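Local coordinates for Cobalt/magnesium transport protein CorA (PDB 4EGW) that mediates the influx of magnesium ions across the cell membrane as a homopentamer that closes when cytoplasmic magnesium is plentiful, at residues I24-I29 / D54-K59; I79-Q84 / I126-I131; K101-E106 / T166-R171; F156-I161 / E237-L242. All coordinates share one frame; numbering follows the deposited sequence.

Contact 1. Residues I24-I29 / D54-K59; sequences ITVIAI and DCYDPK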
# COMPACT_ATOMS: atom_id res chain seq x y z
N ILE A 24 -28.87 1.52 -14.12
CA ILE A 24 -28.61 0.11 -14.33
C ILE A 24 -28.32 -0.56 -12.97
O ILE A 24 -28.05 0.13 -11.98
CB ILE A 24 -27.41 -0.06 -15.32
CG1 ILE A 24 -27.88 -0.61 -16.67
CG2 ILE A 24 -26.30 -0.91 -14.73
CD1 ILE A 24 -26.75 -0.74 -17.72
N THR A 25 -28.47 -1.87 -12.91
CA THR A 25 -27.80 -2.64 -11.87
C THR A 25 -26.66 -3.38 -12.57
O THR A 25 -26.90 -4.26 -13.39
CB THR A 25 -28.76 -3.60 -11.16
OG1 THR A 25 -28.87 -3.24 -9.77
CG2 THR A 25 -28.28 -5.03 -11.25
N VAL A 26 -25.42 -2.99 -12.30
CA VAL A 26 -24.29 -3.40 -13.14
C VAL A 26 -24.13 -4.94 -13.26
O VAL A 26 -23.72 -5.44 -14.31
CB VAL A 26 -22.96 -2.69 -12.72
CG1 VAL A 26 -22.77 -1.38 -13.49
CG2 VAL A 26 -22.96 -2.41 -11.24
N ILE A 27 -24.42 -5.66 -12.19
CA ILE A 27 -24.48 -7.13 -12.23
C ILE A 27 -23.38 -7.83 -13.03
O ILE A 27 -23.63 -8.40 -14.09
CB ILE A 27 -25.87 -7.66 -12.63
CG1 ILE A 27 -25.87 -9.20 -12.66
CG2 ILE A 27 -26.31 -7.10 -13.96
CD1 ILE A 27 -24.88 -9.88 -11.69
N ALA A 28 -22.16 -7.80 -12.51
CA ALA A 28 -21.04 -8.44 -13.18
C ALA A 28 -20.66 -9.72 -12.45
O ALA A 28 -20.14 -9.67 -11.34
CB ALA A 28 -19.84 -7.49 -13.24
N ILE A 29 -20.90 -10.87 -13.08
CA ILE A 29 -20.48 -12.12 -12.48
C ILE A 29 -19.11 -12.49 -13.01
O ILE A 29 -18.94 -12.77 -14.20
CB ILE A 29 -21.45 -13.27 -12.81
CG1 ILE A 29 -22.87 -12.89 -12.42
CG2 ILE A 29 -21.01 -14.54 -12.09
CD1 ILE A 29 -23.11 -12.89 -10.92
N ASP A 54 -17.09 -13.75 -7.91
CA ASP A 54 -17.36 -12.41 -7.43
C ASP A 54 -18.62 -11.92 -8.10
O ASP A 54 -18.72 -11.89 -9.33
CB ASP A 54 -16.21 -11.47 -7.73
CG ASP A 54 -16.49 -10.05 -7.27
OD1 ASP A 54 -16.49 -9.83 -6.05
OD2 ASP A 54 -16.71 -9.17 -8.13
N CYS A 55 -19.60 -11.56 -7.28
CA CYS A 55 -20.85 -11.08 -7.82
C CYS A 55 -21.06 -9.62 -7.47
O CYS A 55 -21.34 -9.27 -6.32
CB CYS A 55 -22.00 -11.92 -7.28
SG CYS A 55 -23.58 -11.39 -7.91
N TYR A 56 -20.96 -8.77 -8.48
CA TYR A 56 -21.07 -7.34 -8.26
C TYR A 56 -22.46 -6.84 -8.65
O TYR A 56 -22.78 -6.78 -9.84
CB TYR A 56 -20.00 -6.60 -9.06
CG TYR A 56 -20.16 -5.09 -9.04
CD1 TYR A 56 -20.79 -4.46 -7.99
CD2 TYR A 56 -19.68 -4.31 -10.09
CE1 TYR A 56 -20.95 -3.09 -7.96
CE2 TYR A 56 -19.83 -2.93 -10.07
CZ TYR A 56 -20.47 -2.33 -9.00
OH TYR A 56 -20.65 -0.96 -8.96
N ASP A 57 -23.26 -6.47 -7.65
CA ASP A 57 -24.48 -5.70 -7.88
C ASP A 57 -25.46 -6.37 -8.85
O ASP A 57 -25.86 -5.76 -9.84
CB ASP A 57 -24.10 -4.31 -8.40
CG ASP A 57 -25.24 -3.32 -8.35
OD1 ASP A 57 -26.01 -3.33 -7.36
OD2 ASP A 57 -25.35 -2.51 -9.30
N PRO A 58 -25.85 -7.62 -8.56
CA PRO A 58 -26.63 -8.47 -9.48
C PRO A 58 -28.11 -8.12 -9.64
O PRO A 58 -28.77 -7.82 -8.65
CB PRO A 58 -26.53 -9.85 -8.82
CG PRO A 58 -26.42 -9.55 -7.37
CD PRO A 58 -25.58 -8.30 -7.28
N LYS A 59 -28.64 -8.19 -10.87
CA LYS A 59 -30.09 -8.12 -11.07
C LYS A 59 -30.64 -9.47 -10.62
O LYS A 59 -30.09 -10.51 -10.96
CB LYS A 59 -30.46 -7.79 -12.52
CG LYS A 59 -29.71 -8.59 -13.59
CD LYS A 59 -30.19 -8.24 -15.01
CE LYS A 59 -29.15 -7.42 -15.78
NZ LYS A 59 -27.98 -8.23 -16.23
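A G1 beta bulge joins Ile27 and Ala28 to Tyr56 where the edge strand 28-33 pairs antiparallel with strand 51-56. Ala28 and Tyr56 are the hydrogen-bonded pair: Ala28 N donates a hydrogen bond to Tyr56 O at 2.9 Å, on a lone pair in the carbonyl plane, and Tyr56 N donates to Ala28 O at 3.1 Å along a nearly straight N-H...O line of 170°. The extra residue of the bulge, Ile27, has positive phi (42°). Before it, the backbone N of Val26 reaches Asp57 OD2 at 3.0 Å, approaching from above the carboxylate plane. With CG anti to its own N (chi1 -166°), Asp57 swings this oxygen toward the N-terminal segment. With an alanine at Asp57, Val26 N would probably lose this acceptor and Val26 CG2 a neighbour. Val26 also lays CG2 over one face of the Tyr56 ring, a CH-pi contact 3.7 Å from the centroid, while the His127 ring meets Tyr56 from the next strand. On the other side of the sheet, Ile29 CD1 touches Cys55 SG at 3.4 Å, and Cys55 packs on Leu66 of helix 60-70. Lys59, the N-cap residue of that helix, bends its chain past Ile27 CG2 to a salt bridge with Glu62. Such a bulge is a classic irregularity of antiparallel sheets, here at the border of the mixed sheet of the CorA cytoplasmic domain.

Contact 2. Residues I79-Q84 / I126-I131; sequences IGLDEQ and IHSDKI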
# COMPACT_ATOMS: atom_id res chain seq x y z
N ILE A 79 -27.77 -11.04 2.36
CA ILE A 79 -26.91 -10.50 3.39
C ILE A 79 -25.76 -9.79 2.69
O ILE A 79 -25.48 -8.63 2.96
CB ILE A 79 -26.32 -11.59 4.31
CG1 ILE A 79 -27.38 -12.63 4.70
CG2 ILE A 79 -25.73 -10.96 5.57
CD1 ILE A 79 -26.81 -13.81 5.47
N GLY A 80 -25.12 -10.51 1.77
CA GLY A 80 -23.93 -10.02 1.09
C GLY A 80 -24.10 -8.70 0.36
O GLY A 80 -23.19 -7.88 0.34
N LEU A 81 -25.27 -8.48 -0.22
CA LEU A 81 -25.51 -7.28 -1.01
C LEU A 81 -25.96 -6.10 -0.17
O LEU A 81 -26.28 -5.04 -0.72
CB LEU A 81 -26.55 -7.55 -2.10
CG LEU A 81 -26.03 -8.36 -3.27
CD1 LEU A 81 -27.15 -8.61 -4.24
CD2 LEU A 81 -24.88 -7.64 -3.96
N ASP A 82 -26.01 -6.27 1.14
CA ASP A 82 -26.35 -5.16 2.02
C ASP A 82 -25.04 -4.48 2.40
O ASP A 82 -24.18 -5.07 3.04
CB ASP A 82 -27.12 -5.63 3.26
CG ASP A 82 -27.77 -4.48 4.03
OD1 ASP A 82 -27.34 -3.31 3.87
OD2 ASP A 82 -28.71 -4.74 4.81
N GLU A 83 -24.89 -3.23 1.97
CA GLU A 83 -23.64 -2.53 2.16
C GLU A 83 -23.62 -1.76 3.47
O GLU A 83 -22.61 -1.16 3.83
CB GLU A 83 -23.33 -1.61 0.97
CG GLU A 83 -24.38 -0.55 0.66
CD GLU A 83 -25.30 -0.94 -0.48
OE1 GLU A 83 -25.27 -0.25 -1.53
OE2 GLU A 83 -26.05 -1.94 -0.34
N GLN A 84 -24.75 -1.80 4.19
CA GLN A 84 -24.79 -1.27 5.55
C GLN A 84 -24.37 -2.33 6.58
O GLN A 84 -24.07 -1.99 7.72
CB GLN A 84 -26.17 -0.71 5.89
CG GLN A 84 -26.50 0.63 5.25
CD GLN A 84 -27.77 1.25 5.81
OE1 GLN A 84 -28.36 0.73 6.76
NE2 GLN A 84 -28.19 2.37 5.23
N ILE A 126 -19.46 -11.25 -2.62
CA ILE A 126 -20.64 -10.59 -3.13
C ILE A 126 -20.73 -9.14 -2.62
O ILE A 126 -20.66 -8.88 -1.41
CB ILE A 126 -21.91 -11.39 -2.79
CG1 ILE A 126 -23.13 -10.77 -3.45
CG2 ILE A 126 -22.08 -11.53 -1.28
CD1 ILE A 126 -23.86 -11.72 -4.36
N HIS A 127 -20.87 -8.21 -3.56
CA HIS A 127 -20.94 -6.81 -3.21
C HIS A 127 -21.89 -6.03 -4.10
O HIS A 127 -21.93 -6.25 -5.31
CB HIS A 127 -19.55 -6.17 -3.22
CG HIS A 127 -18.77 -6.40 -4.48
ND1 HIS A 127 -18.53 -5.41 -5.40
CD2 HIS A 127 -18.14 -7.51 -4.95
CE1 HIS A 127 -17.81 -5.89 -6.40
NE2 HIS A 127 -17.56 -7.16 -6.15
N SER A 128 -22.66 -5.14 -3.49
CA SER A 128 -23.51 -4.21 -4.23
C SER A 128 -22.77 -2.99 -4.77
O SER A 128 -23.18 -2.39 -5.76
CB SER A 128 -24.69 -3.78 -3.36
OG SER A 128 -25.51 -4.89 -3.05
N ASP A 129 -21.69 -2.61 -4.10
CA ASP A 129 -20.86 -1.50 -4.56
C ASP A 129 -19.56 -2.05 -5.12
O ASP A 129 -19.08 -3.09 -4.68
CB ASP A 129 -20.56 -0.50 -3.43
CG ASP A 129 -21.52 0.69 -3.43
OD1 ASP A 129 -22.02 1.08 -4.50
OD2 ASP A 129 -21.76 1.25 -2.34
N LYS A 130 -18.99 -1.37 -6.11
CA LYS A 130 -17.70 -1.80 -6.59
C LYS A 130 -16.77 -1.84 -5.40
O LYS A 130 -16.90 -1.05 -4.46
CB LYS A 130 -17.15 -0.83 -7.63
CG LYS A 130 -16.33 -1.49 -8.73
CD LYS A 130 -15.25 -2.45 -8.20
CE LYS A 130 -15.63 -3.92 -8.44
NZ LYS A 130 -14.46 -4.78 -8.82
N ILE A 131 -15.85 -2.79 -5.42
CA ILE A 131 -14.82 -2.87 -4.40
C ILE A 131 -13.45 -2.91 -5.07
O ILE A 131 -13.10 -3.85 -5.78
CB ILE A 131 -15.03 -4.07 -3.48
CG1 ILE A 131 -16.47 -4.04 -2.96
CG2 ILE A 131 -14.03 -4.05 -2.33
CD1 ILE A 131 -16.70 -4.92 -1.78
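Ser128 OG donates to Leu81 O in a hydrogen bond modelled at 2.5 Å, shorter than expected, so its exact length is less sure. Its chi1 of -64° sets OG anti to the carbonyl carbon and beside the backbone N, which turns the hydroxyl to the Leu81 backbone. Leu81 crosses Ile126 at about a right angle, and its CD2 methyl lies 3.6 Å from Ile126 CG1. The other branch of Ile126, CG2, packs directly on Gly80 CA at 3.4 Å, where there is no side chain. The contact thus packs the end of helix 74-80 and the turn after it, an Asx turn at Asp82, against the end of strand 122-127, a central strand of the mixed sheet. Glu83 places CG between its backbone N and carbonyl carbon (chi1 58°), bends at chi2, and brings OE2 to 3.8 Å from Ser128 CB. Its other oxygen, OE1, stands 3.9 Å from Asp129 OD2, the two carboxylate planes 76° apart; Asp129 OD2 is held by Thr112, and the like charges probably raise the proton affinity of the pair. Replacing Glu83 by alanine is likely to uncover Ser128 CB and open a gap beside Asp129.

Contact 3. Residues K101-E106 / T166-R171; sequences KAPLFE and TRSYSR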
# COMPACT_ATOMS: atom_id res chain seq x y z
N LYS A 101 -15.85 -4.53 5.62
CA LYS A 101 -15.94 -3.16 5.14
C LYS A 101 -14.74 -2.78 4.28
O LYS A 101 -13.60 -2.80 4.74
CB LYS A 101 -16.07 -2.17 6.29
CG LYS A 101 -17.46 -2.12 6.91
CD LYS A 101 -18.38 -1.14 6.19
CE LYS A 101 -19.76 -1.26 6.75
NZ LYS A 101 -20.66 -0.31 6.05
N ALA A 102 -15.02 -2.41 3.04
CA ALA A 102 -13.99 -2.01 2.12
C ALA A 102 -14.23 -0.55 1.74
O ALA A 102 -15.37 -0.08 1.72
CB ALA A 102 -14.05 -2.87 0.90
N PRO A 103 -13.14 0.18 1.46
CA PRO A 103 -13.26 1.57 1.03
C PRO A 103 -14.18 1.71 -0.19
O PRO A 103 -14.23 0.83 -1.05
CB PRO A 103 -11.81 1.94 0.66
CG PRO A 103 -10.97 1.01 1.45
CD PRO A 103 -11.74 -0.28 1.45
N LEU A 104 -14.92 2.81 -0.25
CA LEU A 104 -15.86 3.07 -1.34
C LEU A 104 -15.54 4.45 -1.86
O LEU A 104 -15.38 5.40 -1.10
CB LEU A 104 -17.29 3.04 -0.81
CG LEU A 104 -18.38 3.54 -1.74
CD1 LEU A 104 -18.41 2.73 -3.01
CD2 LEU A 104 -19.75 3.53 -1.05
N PHE A 105 -15.45 4.58 -3.17
CA PHE A 105 -14.96 5.82 -3.75
C PHE A 105 -16.08 6.59 -4.45
O PHE A 105 -16.97 6.00 -5.07
CB PHE A 105 -13.80 5.54 -4.69
CG PHE A 105 -12.90 4.42 -4.22
CD1 PHE A 105 -13.38 3.12 -4.11
CD2 PHE A 105 -11.58 4.66 -3.89
CE1 PHE A 105 -12.56 2.08 -3.68
CE2 PHE A 105 -10.75 3.63 -3.48
CZ PHE A 105 -11.24 2.34 -3.37
N GLU A 106 -16.04 7.90 -4.29
CA GLU A 106 -17.05 8.80 -4.84
C GLU A 106 -16.37 10.16 -4.93
O GLU A 106 -15.15 10.25 -4.78
CB GLU A 106 -18.24 8.91 -3.89
CG GLU A 106 -18.66 7.59 -3.23
CD GLU A 106 -19.10 7.77 -1.78
OE1 GLU A 106 -19.49 8.89 -1.41
OE2 GLU A 106 -19.03 6.77 -1.02
N THR A 166 -7.67 -4.20 2.87
CA THR A 166 -6.91 -3.47 3.88
C THR A 166 -5.93 -2.50 3.23
O THR A 166 -5.73 -1.37 3.70
CB THR A 166 -6.19 -4.43 4.84
OG1 THR A 166 -7.14 -5.34 5.42
CG2 THR A 166 -5.51 -3.64 5.96
N ARG A 167 -5.33 -2.95 2.13
CA ARG A 167 -4.42 -2.12 1.35
C ARG A 167 -5.13 -0.95 0.67
O ARG A 167 -4.52 0.10 0.45
CB ARG A 167 -3.71 -2.97 0.31
CG ARG A 167 -2.32 -3.37 0.74
CD ARG A 167 -1.65 -4.24 -0.32
NE ARG A 167 -1.73 -3.65 -1.66
CZ ARG A 167 -0.72 -3.05 -2.27
NH1 ARG A 167 0.46 -2.95 -1.67
NH2 ARG A 167 -0.89 -2.56 -3.49
N SER A 168 -6.40 -1.14 0.34
CA SER A 168 -7.23 -0.03 -0.13
C SER A 168 -7.18 1.05 0.94
O SER A 168 -6.82 2.19 0.68
CB SER A 168 -8.68 -0.46 -0.36
OG SER A 168 -8.81 -1.53 -1.28
N TYR A 169 -7.54 0.66 2.16
CA TYR A 169 -7.58 1.61 3.26
C TYR A 169 -6.24 2.30 3.44
O TYR A 169 -6.17 3.53 3.56
CB TYR A 169 -7.90 0.88 4.54
CG TYR A 169 -9.36 0.55 4.76
CD1 TYR A 169 -10.25 1.53 5.13
CD2 TYR A 169 -9.83 -0.76 4.66
CE1 TYR A 169 -11.59 1.24 5.38
CE2 TYR A 169 -11.16 -1.06 4.90
CZ TYR A 169 -12.03 -0.05 5.27
OH TYR A 169 -13.35 -0.33 5.52
N SER A 170 -5.18 1.49 3.47
CA SER A 170 -3.84 1.99 3.77
C SER A 170 -3.37 2.95 2.71
O SER A 170 -2.63 3.90 2.98
CB SER A 170 -2.84 0.84 3.90
OG SER A 170 -1.57 1.36 4.26
N ARG A 171 -3.81 2.71 1.48
CA ARG A 171 -3.45 3.58 0.39
C ARG A 171 -4.04 4.97 0.61
O ARG A 171 -3.39 5.98 0.42
CB ARG A 171 -3.96 3.00 -0.92
CG ARG A 171 -3.46 3.73 -2.14
CD ARG A 171 -4.54 4.62 -2.76
NE ARG A 171 -5.63 3.83 -3.34
CZ ARG A 171 -6.20 4.10 -4.51
NH1 ARG A 171 -5.79 5.14 -5.24
NH2 ARG A 171 -7.18 3.33 -4.96
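Pro103 sets its CG over the centre of one face of the Tyr169 ring, 3.6 Å from the centroid and only 9° off the normal, a well-formed CH-pi contact. The two side chains cross obliquely, and Pro103 CD adds a touch of 3.6 Å to Tyr169 CE2 on the same face. At the rim of the ring, close to its plane, sits the carbonyl oxygen of Lys101, to which Tyr169 OH donates a hydrogen bond of 2.6 Å. The hydroxyl approaches this carbonyl from well above its plane, so the bond uses no lone pair direction; Asn216 ND2 is a second donor to the same oxygen. Tyr169 is therefore held both by its face and by its hydroxyl, and its chi1 of -80°, which sets CG beside the backbone N, carries the ring across to the strand. Pro103 CG also meets Ser168 CB at 3.3 Å. Farther along, Arg171 NH2 comes 3.9 Å from Phe105 CE2, while Arg171 NH1 forms a salt bridge with Asp178 of the second subunit. The axes of strand 101-104 and helix 166-171 approach to 7.2 Å at 43°. The contact seats the long helix 156-186 on strand 96-104 of the sheet, with Phe209 of helix 193-225 edge-to-face with Tyr169 and Leu249 of helix 233-270 packed on the same tyrosine.

Contact 4. Residues F156-I161 / E237-L242; sequences FLLYHI and ENFEDL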
# COMPACT_ATOMS: atom_id res chain seq x y z
N PHE A 156 -6.23 -19.01 2.12
CA PHE A 156 -5.32 -18.02 1.59
C PHE A 156 -6.05 -16.98 0.78
O PHE A 156 -5.81 -15.78 0.92
CB PHE A 156 -4.26 -18.71 0.74
CG PHE A 156 -3.05 -17.87 0.51
CD1 PHE A 156 -2.51 -17.11 1.55
CD2 PHE A 156 -2.43 -17.84 -0.73
CE1 PHE A 156 -1.38 -16.34 1.35
CE2 PHE A 156 -1.30 -17.07 -0.94
CZ PHE A 156 -0.77 -16.31 0.11
N LEU A 157 -6.97 -17.48 -0.04
CA LEU A 157 -7.69 -16.65 -0.99
C LEU A 157 -8.43 -15.58 -0.22
O LEU A 157 -8.47 -14.41 -0.60
CB LEU A 157 -8.67 -17.51 -1.80
CG LEU A 157 -9.53 -16.81 -2.86
CD1 LEU A 157 -8.66 -16.11 -3.87
CD2 LEU A 157 -10.43 -17.81 -3.56
N LEU A 158 -9.01 -16.01 0.89
CA LEU A 158 -9.75 -15.11 1.75
C LEU A 158 -8.90 -13.93 2.21
O LEU A 158 -9.23 -12.77 1.99
CB LEU A 158 -10.21 -15.87 2.96
CG LEU A 158 -10.80 -14.93 3.99
CD1 LEU A 158 -11.90 -14.06 3.35
CD2 LEU A 158 -11.32 -15.79 5.14
N TYR A 159 -7.80 -14.27 2.87
CA TYR A 159 -6.87 -13.28 3.37
C TYR A 159 -6.48 -12.26 2.31
O TYR A 159 -6.40 -11.06 2.59
CB TYR A 159 -5.63 -13.98 3.89
CG TYR A 159 -4.42 -13.09 3.87
CD1 TYR A 159 -3.61 -13.02 2.74
CD2 TYR A 159 -4.09 -12.32 4.97
CE1 TYR A 159 -2.50 -12.21 2.71
CE2 TYR A 159 -2.97 -11.50 4.95
CZ TYR A 159 -2.18 -11.45 3.81
OH TYR A 159 -1.07 -10.64 3.78
N HIS A 160 -6.22 -12.73 1.10
CA HIS A 160 -5.75 -11.82 0.07
C HIS A 160 -6.74 -10.73 -0.24
O HIS A 160 -6.41 -9.55 -0.26
CB HIS A 160 -5.36 -12.57 -1.19
CG HIS A 160 -3.95 -13.03 -1.17
ND1 HIS A 160 -2.99 -12.42 -0.39
CD2 HIS A 160 -3.32 -14.05 -1.81
CE1 HIS A 160 -1.83 -13.04 -0.56
NE2 HIS A 160 -2.01 -14.03 -1.41
N ILE A 161 -7.97 -11.13 -0.50
CA ILE A 161 -9.02 -10.16 -0.67
C ILE A 161 -8.98 -9.25 0.55
O ILE A 161 -8.87 -8.03 0.42
CB ILE A 161 -10.37 -10.85 -0.79
CG1 ILE A 161 -10.22 -12.14 -1.60
CG2 ILE A 161 -11.37 -9.92 -1.43
CD1 ILE A 161 -11.46 -13.01 -1.64
N GLU A 237 -1.92 -16.90 10.97
CA GLU A 237 -0.75 -16.04 11.11
C GLU A 237 -0.87 -14.89 10.10
O GLU A 237 -0.60 -13.74 10.43
CB GLU A 237 0.53 -16.83 10.83
CG GLU A 237 0.42 -18.31 11.14
CD GLU A 237 1.49 -19.14 10.42
OE1 GLU A 237 1.31 -20.38 10.32
OE2 GLU A 237 2.51 -18.56 9.97
N ASN A 238 -1.28 -15.24 8.88
CA ASN A 238 -1.53 -14.27 7.81
C ASN A 238 -2.61 -13.26 8.15
O ASN A 238 -2.56 -12.11 7.71
CB ASN A 238 -1.89 -14.99 6.51
CG ASN A 238 -0.69 -15.64 5.83
OD1 ASN A 238 0.17 -16.24 6.49
ND2 ASN A 238 -0.63 -15.53 4.51
N PHE A 239 -3.60 -13.68 8.93
CA PHE A 239 -4.63 -12.74 9.35
C PHE A 239 -4.13 -11.89 10.50
O PHE A 239 -4.65 -10.81 10.76
CB PHE A 239 -5.92 -13.47 9.71
CG PHE A 239 -6.54 -14.21 8.55
CD1 PHE A 239 -7.03 -13.52 7.46
CD2 PHE A 239 -6.62 -15.59 8.55
CE1 PHE A 239 -7.59 -14.19 6.38
CE2 PHE A 239 -7.18 -16.27 7.48
CZ PHE A 239 -7.66 -15.57 6.39
N GLU A 240 -3.08 -12.38 11.17
CA GLU A 240 -2.49 -11.69 12.32
C GLU A 240 -1.71 -10.47 11.82
O GLU A 240 -1.83 -9.37 12.37
CB GLU A 240 -1.57 -12.65 13.07
CG GLU A 240 -1.07 -12.17 14.42
CD GLU A 240 0.01 -13.09 14.98
OE1 GLU A 240 0.52 -13.92 14.19
OE2 GLU A 240 0.34 -12.99 16.18
N ASP A 241 -0.92 -10.69 10.78
CA ASP A 241 -0.28 -9.59 10.08
C ASP A 241 -1.35 -8.58 9.70
O ASP A 241 -1.24 -7.39 10.00
CB ASP A 241 0.38 -10.12 8.81
CG ASP A 241 1.54 -11.04 9.09
OD1 ASP A 241 1.68 -11.47 10.26
OD2 ASP A 241 2.32 -11.33 8.15
N LEU A 242 -2.38 -9.08 9.03
CA LEU A 242 -3.46 -8.26 8.55
C LEU A 242 -4.13 -7.54 9.73
O LEU A 242 -4.50 -6.37 9.64
CB LEU A 242 -4.46 -9.14 7.80
CG LEU A 242 -5.41 -8.48 6.82
CD1 LEU A 242 -4.71 -7.33 6.13
CD2 LEU A 242 -5.91 -9.50 5.82
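Helices 156-161 and 237-242 run almost parallel, their axes 7° apart in direction and 10.1 Å apart at closest approach, with Tyr159 and Phe239 nearest across the gap at 6.4 Å between CA atoms. They are portions of helices 156-186 and 233-270, two long members of the helical bundle of the CorA cytoplasmic domain. Tyr159 buries more of its surface against the other segment than any other residue here. With CG anti to the backbone N (chi1 155°), its ring leans across to the other helix, where its edge points to the face of Phe239 in an offset edge-to-face pair, centroids 5.9 Å apart and planes at 67°. Asn238 CB lies over one face of the tyrosine ring, 4.1 Å from its centroid, a CH-pi contact set off toward the rim. At the far end Tyr159 OH makes a weak hydrogen bond to a bound hexane-1,6-diol, probably from the crystallisation liquor, which Asp241 also binds. Leu158, across from Phe239, puts CD2 3.9 Å from Phe239 CZ, and Leu220 and Leu223 of helix 193-225 also pack on Phe239. One turn on from Asn238, the CD2 methyl of Leu242 touches Tyr159 CD2 at 3.5 Å.

How the contacts relate
From the N terminus, contact 1 closes first, pairing the outermost strand with its neighbour after 24 intervening residues. Contact 2 opens afterwards, and its second segment returns beside strand 51-56, where Asp57 N bonds to His127 O. Before contact 2 closes, contact 3 has begun at 101-106, so these two cross; Glu83 O and Lys101 NZ link them. Contact 4 opens at 156-161, ahead of the second segment of contact 3, and closes last at 237-242, so contacts 3 and 4 also cross and share helix 156-186, touching through Thr166 and Leu242. Together they run from the sheet edge, through its central strands, to the long helices.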